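Local coordinates for DUF596 domain-containing protein (Neisseria meningitidis, PDB 2O5H) that is of unknown function, a conserved bacterial alpha-beta protein of the DUF596 family that forms a two-chain assembly, at residues 84-97 / 108-120. Sequence-based numbering, arbitrary orientation.
Sequences WEQIFREVWPEYEI and FDIGMWLTVEAPA
Glu96 O is the polar atom on which the two segments converge: Ile110 N donates to it at 2.9 Å, lying in the carbonyl plane but with a bent N-H...O angle of 133°, and Asp109 CA adds a C-H...O contact. This bond and the backbone pairing of Phe108 with Glu98 flank the single beta bridge between Ile97 and Asp109, accompanied by a C-H...O contact from Ile97 CA to Phe108 O. Asp109 also N-caps helix 110-116, OD1 accepting from Met112 N at 2.9 Å. The carboxylate of Glu96 turns elsewhere, to salt bridges with Lys42 and Lys51.

Beyond the bridge the contact is aromatic and aliphatic. Pro93 sets its CG-CD edge on one face of the Trp113 indole, CG 3.8 Å from the five-membered ring centroid, and Val91 CG2 meets the same indole at its edge, in plane. In one of its two conformers, with CG1 anti to the backbone N (chi1 -177°), Ile110 has CD1 over one face of Trp92, 3.5 Å from CZ2, and against Pro93 CD. The six-membered rings of Trp92 and Trp113 meet obliquely, planes at 71°. Nearer Trp84, Pro119 CG sits over the centre of the Phe88 ring, 3.8 Å from its centroid; Ile87 CG2 touches Pro119 CB, and Trp84 CH2 reaches Ala120 CB at 3.7 Å. Phe56 of helix 48-64 touches both Trp92 and Phe88.

The CH-pi and apolar contacts make little directional demand; the directional part lies at the bridged end, in the one hydrogen bond between the two segments and the Phe108-Glu98 pairing beside it.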
ATOM      1  N   TRP A  84      14.037   8.980  12.203  1.00 33.86           N
ATOM      2  CA  TRP A  84      13.507   8.589  10.909  1.00 33.27           C
ATOM      3  C   TRP A  84      12.401   9.562  10.480  1.00 34.04           C
ATOM      4  O   TRP A  84      12.306   9.930   9.323  1.00 33.21           O
ATOM      5  CB  TRP A  84      12.949   7.181  10.955  1.00 32.50           C
ATOM      6  CG  TRP A  84      13.888   6.033  10.661  1.00 30.35           C
ATOM      7  CD1 TRP A  84      14.014   4.890  11.395  1.00 31.97           C
ATOM      8  CD2 TRP A  84      14.749   5.878   9.516  1.00 30.03           C
ATOM      9  NE1 TRP A  84      14.931   4.024  10.796  1.00 32.06           N
ATOM     10  CE2 TRP A  84      15.379   4.606   9.633  1.00 30.42           C
ATOM     11  CE3 TRP A  84      15.042   6.684   8.397  1.00 29.04           C
ATOM     12  CZ2 TRP A  84      16.305   4.124   8.672  1.00 32.04           C
ATOM     13  CZ3 TRP A  84      15.950   6.189   7.419  1.00 30.98           C
ATOM     14  CH2 TRP A  84      16.568   4.922   7.577  1.00 29.93           C
ATOM     15  N   GLU A  85      11.575   9.992  11.421  1.00 34.46           N
ATOM     16  CA  GLU A  85      10.593  11.021  11.066  1.00 35.48           C
ATOM     17  C   GLU A  85      11.289  12.252  10.460  1.00 34.91           C
ATOM     18  O   GLU A  85      10.829  12.773   9.446  1.00 34.80           O
ATOM     19  CB  GLU A  85       9.705  11.407  12.262  1.00 35.26           C
ATOM     20  CG  GLU A  85       8.702  12.555  11.915  1.00 35.30           C
ATOM     21  CD  GLU A  85       7.907  13.000  13.107  1.00 37.84           C
ATOM     22  OE1 GLU A  85       8.386  12.755  14.245  1.00 39.81           O
ATOM     23  OE2 GLU A  85       6.823  13.610  12.911  1.00 40.27           O
ATOM     24  N   GLN A  86      12.401  12.701  11.045  1.00 34.62           N
ATOM     25  CA  GLN A  86      13.044  13.951  10.620  1.00 34.41           C
ATOM     26  C   GLN A  86      13.636  13.793   9.230  1.00 34.24           C
ATOM     27  O   GLN A  86      13.567  14.714   8.398  1.00 33.25           O
ATOM     28  CB  GLN A  86      14.145  14.399  11.620  1.00 36.04           C
ATOM     29  CG  GLN A  86      14.579  15.848  11.460  1.00 41.73           C
ATOM     30  CD  GLN A  86      13.368  16.809  11.477  1.00 49.48           C
ATOM     31  OE1 GLN A  86      12.696  16.933  12.487  1.00 51.69           O
ATOM     32  NE2 GLN A  86      13.053  17.418  10.331  1.00 52.73           N
ATOM     33  N   ILE A  87      14.200  12.613   8.989  1.00 31.60           N
ATOM     34  CA  ILE A  87      14.816  12.272   7.711  1.00 33.05           C
ATOM     35  C   ILE A  87      13.747  12.356   6.600  1.00 33.47           C
ATOM     36  O   ILE A  87      13.947  13.021   5.568  1.00 33.58           O
ATOM     37  CB  ILE A  87      15.491  10.855   7.841  1.00 32.21           C
ATOM     38  CG1 ILE A  87      16.781  11.010   8.674  1.00 33.26           C
ATOM     39  CG2 ILE A  87      15.747  10.147   6.429  1.00 33.31           C
ATOM     40  CD1 ILE A  87      17.452   9.667   9.097  1.00 34.02           C
ATOM     41  N   PHE A  88      12.599  11.743   6.859  1.00 32.14           N
ATOM     42  CA  PHE A  88      11.472  11.795   5.926  1.00 33.89           C
ATOM     43  C   PHE A  88      10.818  13.177   5.791  1.00 34.48           C
ATOM     44  O   PHE A  88      10.585  13.619   4.672  1.00 34.11           O
ATOM     45  CB  PHE A  88      10.425  10.754   6.327  1.00 32.49           C
ATOM     46  CG  PHE A  88      10.699   9.367   5.777  1.00 34.02           C
ATOM     47  CD1 PHE A  88      11.800   8.605   6.227  1.00 34.74           C
ATOM     48  CD2 PHE A  88       9.844   8.815   4.808  1.00 33.00           C
ATOM     49  CE1 PHE A  88      12.055   7.316   5.701  1.00 32.69           C
ATOM     50  CE2 PHE A  88      10.092   7.515   4.281  1.00 34.51           C
ATOM     51  CZ  PHE A  88      11.185   6.768   4.734  1.00 32.54           C
ATOM     52  N   ARG A  89      10.547  13.850   6.909  1.00 34.59           N
ATOM     53  CA  ARG A  89      10.017  15.230   6.863  1.00 36.63           C
ATOM     54  C   ARG A  89      10.878  16.194   6.036  1.00 37.44           C
ATOM     55  O   ARG A  89      10.339  17.038   5.296  1.00 37.19           O
ATOM     56  CB  ARG A  89       9.755  15.794   8.274  1.00 37.32           C
ATOM     57  CG  ARG A  89       8.414  15.293   8.834  1.00 39.06           C
ATOM     58  CD  ARG A  89       8.028  16.041  10.062  1.00 45.09           C
ATOM     59  NE  ARG A  89       6.968  15.390  10.811  1.00 44.03           N
ATOM     60  CZ  ARG A  89       5.665  15.605  10.637  1.00 43.87           C
ATOM     61  NH1 ARG A  89       5.231  16.459   9.715  1.00 39.03           N
ATOM     62  NH2 ARG A  89       4.794  14.940  11.394  1.00 40.16           N
ATOM     63  N   GLU A  90      12.197  16.044   6.120  1.00 36.37           N
ATOM     64  CA  GLU A  90      13.085  16.955   5.434  1.00 38.51           C
ATOM     65  C   GLU A  90      12.919  16.942   3.925  1.00 37.44           C
ATOM     66  O   GLU A  90      13.225  17.937   3.282  1.00 38.62           O
ATOM     67  CB  GLU A  90      14.559  16.720   5.839  1.00 39.22           C
ATOM     68  CG  GLU A  90      14.808  17.249   7.248  1.00 46.10           C
ATOM     69  CD  GLU A  90      16.268  17.504   7.573  1.00 53.50           C
ATOM     70  OE1 GLU A  90      17.108  17.539   6.643  1.00 59.73           O
ATOM     71  OE2 GLU A  90      16.575  17.682   8.773  1.00 56.01           O
ATOM     72  N   VAL A  91      12.401  15.839   3.371  1.00 35.73           N
ATOM     73  CA  VAL A  91      12.310  15.650   1.922  1.00 34.61           C
ATOM     74  C   VAL A  91      10.849  15.378   1.498  1.00 34.03           C
ATOM     75  O   VAL A  91      10.560  15.087   0.341  1.00 32.75           O
ATOM     76  CB  VAL A  91      13.241  14.463   1.451  1.00 34.31           C
ATOM     77  CG1 VAL A  91      14.705  14.845   1.563  1.00 36.20           C
ATOM     78  CG2 VAL A  91      12.973  13.188   2.264  1.00 35.15           C
ATOM     79  N   TRP A  92       9.930  15.494   2.456  1.00 33.29           N
ATOM     80  CA  TRP A  92       8.527  15.192   2.211  1.00 32.64           C
ATOM     81  C   TRP A  92       7.992  16.135   1.123  1.00 32.60           C
ATOM     82  O   TRP A  92       8.202  17.353   1.181  1.00 32.34           O
ATOM     83  CB  TRP A  92       7.725  15.380   3.504  1.00 33.90           C
ATOM     84  CG  TRP A  92       6.362  14.786   3.458  1.00 31.89           C
ATOM     85  CD1 TRP A  92       5.174  15.446   3.276  1.00 33.19           C
ATOM     86  CD2 TRP A  92       6.051  13.402   3.624  1.00 33.65           C
ATOM     87  NE1 TRP A  92       4.125  14.524   3.321  1.00 33.82           N
ATOM     88  CE2 TRP A  92       4.645  13.271   3.552  1.00 32.98           C
ATOM     89  CE3 TRP A  92       6.836  12.245   3.823  1.00 34.28           C
ATOM     90  CZ2 TRP A  92       3.998  12.020   3.634  1.00 32.54           C
ATOM     91  CZ3 TRP A  92       6.173  10.987   3.952  1.00 34.91           C
ATOM     92  CH2 TRP A  92       4.775  10.903   3.874  1.00 33.70           C
ATOM     93  N   PRO A  93       7.276  15.580   0.123  1.00 33.20           N
ATOM     94  CA  PRO A  93       6.684  16.447  -0.912  1.00 32.84           C
ATOM     95  C   PRO A  93       5.822  17.582  -0.359  1.00 32.82           C
ATOM     96  O   PRO A  93       5.139  17.413   0.673  1.00 32.08           O
ATOM     97  CB  PRO A  93       5.766  15.474  -1.668  1.00 33.76           C
ATOM     98  CG  PRO A  93       6.541  14.144  -1.576  1.00 34.23           C
ATOM     99  CD  PRO A  93       6.908  14.163  -0.098  1.00 31.57           C
ATOM    100  N   GLU A  94       5.796  18.686  -1.108  1.00 31.65           N
ATOM    101  CA  GLU A  94       5.004  19.848  -0.766  1.00 33.94           C
ATOM    102  C   GLU A  94       3.512  19.682  -1.015  1.00 33.25           C
ATOM    103  O   GLU A  94       2.731  20.391  -0.423  1.00 32.70           O
ATOM    104  CB  GLU A  94       5.529  21.065  -1.512  1.00 33.93           C
ATOM    105  CG  GLU A  94       6.904  21.559  -1.011  1.00 37.07           C
ATOM    106  CD  GLU A  94       7.335  22.861  -1.698  1.00 36.92           C
ATOM    107  OE1 GLU A  94       7.160  22.980  -2.915  1.00 44.30           O
ATOM    108  OE2 GLU A  94       7.800  23.788  -1.017  1.00 42.33           O
ATOM    109  N   TYR A  95       3.133  18.749  -1.886  1.00 33.84           N
ATOM    110  CA  TYR A  95       1.730  18.571  -2.300  1.00 34.23           C
ATOM    111  C   TYR A  95       1.534  17.089  -2.413  1.00 35.54           C
ATOM    112  O   TYR A  95       2.488  16.351  -2.659  1.00 34.72           O
ATOM    113  CB  TYR A  95       1.445  19.235  -3.673  1.00 33.55           C
ATOM    114  CG  TYR A  95       1.643  20.733  -3.659  1.00 33.52           C
ATOM    115  CD1 TYR A  95       0.605  21.597  -3.239  1.00 33.05           C
ATOM    116  CD2 TYR A  95       2.863  21.292  -4.022  1.00 30.25           C
ATOM    117  CE1 TYR A  95       0.795  22.926  -3.185  1.00 30.80           C
ATOM    118  CE2 TYR A  95       3.061  22.643  -3.974  1.00 32.11           C
ATOM    119  CZ  TYR A  95       2.017  23.453  -3.557  1.00 30.14           C
ATOM    120  OH  TYR A  95       2.189  24.795  -3.506  1.00 34.55           O
ATOM    121  N   GLU A  96       0.292  16.641  -2.215  1.00 35.77           N
ATOM    122  CA  GLU A  96      -0.025  15.216  -2.268  1.00 36.41           C
ATOM    123  C   GLU A  96       0.178  14.754  -3.710  1.00 36.25           C
ATOM    124  O   GLU A  96       0.633  13.628  -3.967  1.00 35.76           O
ATOM    125  CB  GLU A  96      -1.477  14.989  -1.828  1.00 35.08           C
ATOM    126  CG  GLU A  96      -1.842  13.534  -1.652  1.00 40.04           C
ATOM    127  CD  GLU A  96      -3.283  13.361  -1.104  1.00 42.48           C
ATOM    128  OE1 GLU A  96      -3.873  14.348  -0.603  1.00 53.23           O
ATOM    129  OE2 GLU A  96      -3.796  12.233  -1.159  1.00 52.64           O
ATOM    130  N   ILE A  97      -0.108  15.652  -4.652  1.00 35.07           N
ATOM    131  CA  ILE A  97       0.087  15.365  -6.066  1.00 37.61           C
ATOM    132  C   ILE A  97       0.966  16.433  -6.726  1.00 37.65           C
ATOM    133  O   ILE A  97       0.632  17.600  -6.718  1.00 36.28           O
ATOM    134  CB  ILE A  97      -1.289  15.266  -6.778  1.00 37.52           C
ATOM    135  CG1 ILE A  97      -2.130  14.152  -6.137  1.00 38.01           C
ATOM    136  CG2 ILE A  97      -1.106  15.093  -8.303  1.00 38.62           C
ATOM    137  CD1 ILE A  97      -3.507  13.974  -6.741  1.00 40.85           C
ATOM    138  N   PHE A 108       2.422  12.558 -10.622  1.00 46.01           N
ATOM    139  CA  PHE A 108       3.238  12.033  -9.537  1.00 42.53           C
ATOM    140  C   PHE A 108       2.586  12.361  -8.203  1.00 42.55           C
ATOM    141  O   PHE A 108       2.118  13.493  -7.985  1.00 43.79           O
ATOM    142  CB  PHE A 108       4.644  12.605  -9.637  1.00 41.67           C
ATOM    143  CG  PHE A 108       5.684  11.813  -8.903  1.00 38.83           C
ATOM    144  CD1 PHE A 108       6.288  10.700  -9.511  1.00 41.24           C
ATOM    145  CD2 PHE A 108       6.108  12.202  -7.659  1.00 39.99           C
ATOM    146  CE1 PHE A 108       7.267   9.961  -8.849  1.00 40.07           C
ATOM    147  CE2 PHE A 108       7.084  11.473  -6.986  1.00 39.86           C
ATOM    148  CZ  PHE A 108       7.671  10.349  -7.597  1.00 38.06           C
ATOM    149  N   ASP A 109       2.500  11.373  -7.329  1.00 39.94           N
ATOM    150  CA  ASP A 109       1.848  11.558  -6.061  1.00 37.90           C
ATOM    151  C   ASP A 109       2.648  10.990  -4.901  1.00 36.55           C
ATOM    152  O   ASP A 109       3.673  10.366  -5.123  1.00 36.47           O
ATOM    153  CB  ASP A 109       0.402  11.041  -6.106  1.00 39.69           C
ATOM    154  CG  ASP A 109       0.299   9.543  -6.323  1.00 39.39           C
ATOM    155  OD1 ASP A 109       1.255   8.783  -6.056  1.00 38.35           O
ATOM    156  OD2 ASP A 109      -0.790   9.123  -6.768  1.00 45.33           O
ATOM    157  N   ILE A 110       2.171  11.191  -3.681  0.50 35.84           N
ATOM    158  CA  ILE A 110       2.906  10.755  -2.495  0.50 34.94           C
ATOM    159  C   ILE A 110       3.096   9.229  -2.430  0.50 34.31           C
ATOM    160  O   ILE A 110       4.121   8.758  -1.950  0.50 33.37           O
ATOM    161  CB  ILE A 110       2.217  11.267  -1.208  0.50 35.34           C
ATOM    162  CG1 ILE A 110       3.014  10.875   0.034  0.50 34.22           C
ATOM    163  CG2 ILE A 110       0.771  10.832  -1.156  0.50 35.48           C
ATOM    164  CD1 ILE A 110       4.238  11.703   0.148  0.50 35.03           C
ATOM    165  N   GLY A 111       2.086   8.476  -2.867  1.00 33.97           N
ATOM    166  CA  GLY A 111       2.221   7.020  -3.022  1.00 34.56           C
ATOM    167  C   GLY A 111       3.420   6.637  -3.895  1.00 34.16           C
ATOM    168  O   GLY A 111       4.226   5.756  -3.539  1.00 34.47           O
HETATM  169  N   MSE A 112       3.532   7.278  -5.056  1.00 33.28           N
HETATM  170  CA  MSE A 112       4.641   6.993  -5.977  1.00 34.86           C
HETATM  171  C   MSE A 112       5.991   7.369  -5.385  1.00 34.29           C
HETATM  172  O   MSE A 112       6.962   6.621  -5.515  1.00 33.74           O
HETATM  173  CB  MSE A 112       4.447   7.745  -7.280  1.00 35.21           C
HETATM  174  CG  MSE A 112       3.267   7.205  -8.045  1.00 38.48           C
HETATM  175 SE   MSE A 112       2.891   8.212  -9.680  0.80 44.23          SE
HETATM  176  CE  MSE A 112       0.996   7.807  -9.822  1.00 38.03           C
ATOM    177  N   TRP A 113       6.049   8.540  -4.740  1.00 32.96           N
ATOM    178  CA  TRP A 113       7.265   8.990  -4.031  1.00 32.84           C
ATOM    179  C   TRP A 113       7.739   7.954  -2.981  1.00 33.42           C
ATOM    180  O   TRP A 113       8.946   7.603  -2.883  1.00 34.68           O
ATOM    181  CB  TRP A 113       6.991  10.377  -3.408  1.00 32.81           C
ATOM    182  CG  TRP A 113       8.190  11.022  -2.743  1.00 31.90           C
ATOM    183  CD1 TRP A 113       9.126  11.798  -3.329  1.00 34.51           C
ATOM    184  CD2 TRP A 113       8.555  10.921  -1.354  1.00 35.40           C
ATOM    185  NE1 TRP A 113      10.079  12.180  -2.398  1.00 33.43           N
ATOM    186  CE2 TRP A 113       9.742  11.653  -1.178  1.00 35.43           C
ATOM    187  CE3 TRP A 113       7.970  10.296  -0.237  1.00 34.71           C
ATOM    188  CZ2 TRP A 113      10.357  11.810   0.083  1.00 33.29           C
ATOM    189  CZ3 TRP A 113       8.598  10.396   0.993  1.00 36.04           C
ATOM    190  CH2 TRP A 113       9.784  11.173   1.146  1.00 36.07           C
ATOM    191  N   LEU A 114       6.787   7.449  -2.214  1.00 32.54           N
ATOM    192  CA  LEU A 114       7.060   6.417  -1.207  1.00 33.67           C
ATOM    193  C   LEU A 114       7.483   5.079  -1.834  1.00 34.79           C
ATOM    194  O   LEU A 114       8.124   4.273  -1.184  1.00 36.11           O
ATOM    195  CB  LEU A 114       5.867   6.260  -0.281  1.00 34.13           C
ATOM    196  CG  LEU A 114       5.651   7.368   0.790  1.00 35.76           C
ATOM    197  CD1 LEU A 114       4.295   7.151   1.476  1.00 36.18           C
ATOM    198  CD2 LEU A 114       6.828   7.377   1.829  1.00 36.64           C
ATOM    199  N   THR A 115       7.183   4.897  -3.115  1.00 34.92           N
ATOM    200  CA  THR A 115       7.631   3.706  -3.877  1.00 35.69           C
ATOM    201  C   THR A 115       9.015   3.840  -4.456  1.00 36.23           C
ATOM    202  O   THR A 115       9.763   2.867  -4.459  1.00 36.45           O
ATOM    203  CB  THR A 115       6.667   3.385  -4.985  1.00 35.11           C
ATOM    204  OG1 THR A 115       5.375   3.278  -4.429  1.00 35.90           O
ATOM    205  CG2 THR A 115       7.024   2.058  -5.738  1.00 35.46           C
ATOM    206  N   VAL A 116       9.373   5.010  -4.990  1.00 35.71           N
ATOM    207  CA  VAL A 116      10.595   5.072  -5.764  1.00 36.49           C
ATOM    208  C   VAL A 116      11.590   6.139  -5.306  1.00 36.57           C
ATOM    209  O   VAL A 116      12.730   6.131  -5.767  1.00 37.56           O
ATOM    210  CB  VAL A 116      10.334   5.185  -7.323  1.00 36.73           C
ATOM    211  CG1 VAL A 116       9.591   3.958  -7.874  1.00 36.28           C
ATOM    212  CG2 VAL A 116       9.591   6.511  -7.689  1.00 37.10           C
ATOM    213  N   GLU A 117      11.213   7.035  -4.399  1.00 35.33           N
ATOM    214  CA  GLU A 117      12.204   8.037  -3.993  1.00 36.88           C
ATOM    215  C   GLU A 117      12.271   8.260  -2.487  1.00 36.58           C
ATOM    216  O   GLU A 117      12.873   9.210  -2.061  1.00 37.14           O
ATOM    217  CB  GLU A 117      12.003   9.404  -4.696  1.00 36.87           C
ATOM    218  CG  GLU A 117      11.051   9.447  -5.803  1.00 36.95           C
ATOM    219  CD  GLU A 117      11.168  10.704  -6.642  1.00 37.37           C
ATOM    220  OE1 GLU A 117      11.282  11.811  -6.079  1.00 39.40           O
ATOM    221  OE2 GLU A 117      11.137  10.566  -7.878  1.00 40.07           O
ATOM    222  N   ALA A 118      11.668   7.379  -1.697  1.00 36.82           N
ATOM    223  CA  ALA A 118      11.751   7.439  -0.222  1.00 36.60           C
ATOM    224  C   ALA A 118      13.201   7.332   0.264  1.00 36.54           C
ATOM    225  O   ALA A 118      14.037   6.687  -0.411  1.00 35.47           O
ATOM    226  CB  ALA A 118      10.889   6.304   0.399  1.00 36.24           C
ATOM    227  N   PRO A 119      13.536   8.003   1.383  1.00 35.85           N
ATOM    228  CA  PRO A 119      14.860   7.807   2.037  1.00 36.23           C
ATOM    229  C   PRO A 119      15.220   6.338   2.334  1.00 36.47           C
ATOM    230  O   PRO A 119      16.411   5.926   2.224  1.00 35.57           O
ATOM    231  CB  PRO A 119      14.709   8.581   3.370  1.00 37.18           C
ATOM    232  CG  PRO A 119      13.663   9.571   3.126  1.00 35.84           C
ATOM    233  CD  PRO A 119      12.741   9.062   2.047  1.00 35.59           C
ATOM    234  N   ALA A 120      14.192   5.554   2.669  1.00 35.71           N
ATOM    235  CA  ALA A 120      14.340   4.154   2.993  1.00 34.80           C
ATOM    236  C   ALA A 120      13.008   3.402   2.829  1.00 34.51           C
ATOM    237  O   ALA A 120      11.937   4.024   2.583  1.00 33.85           O
ATOM    238  CB  ALA A 120      14.895   4.002   4.397  1.00 35.02           C
TER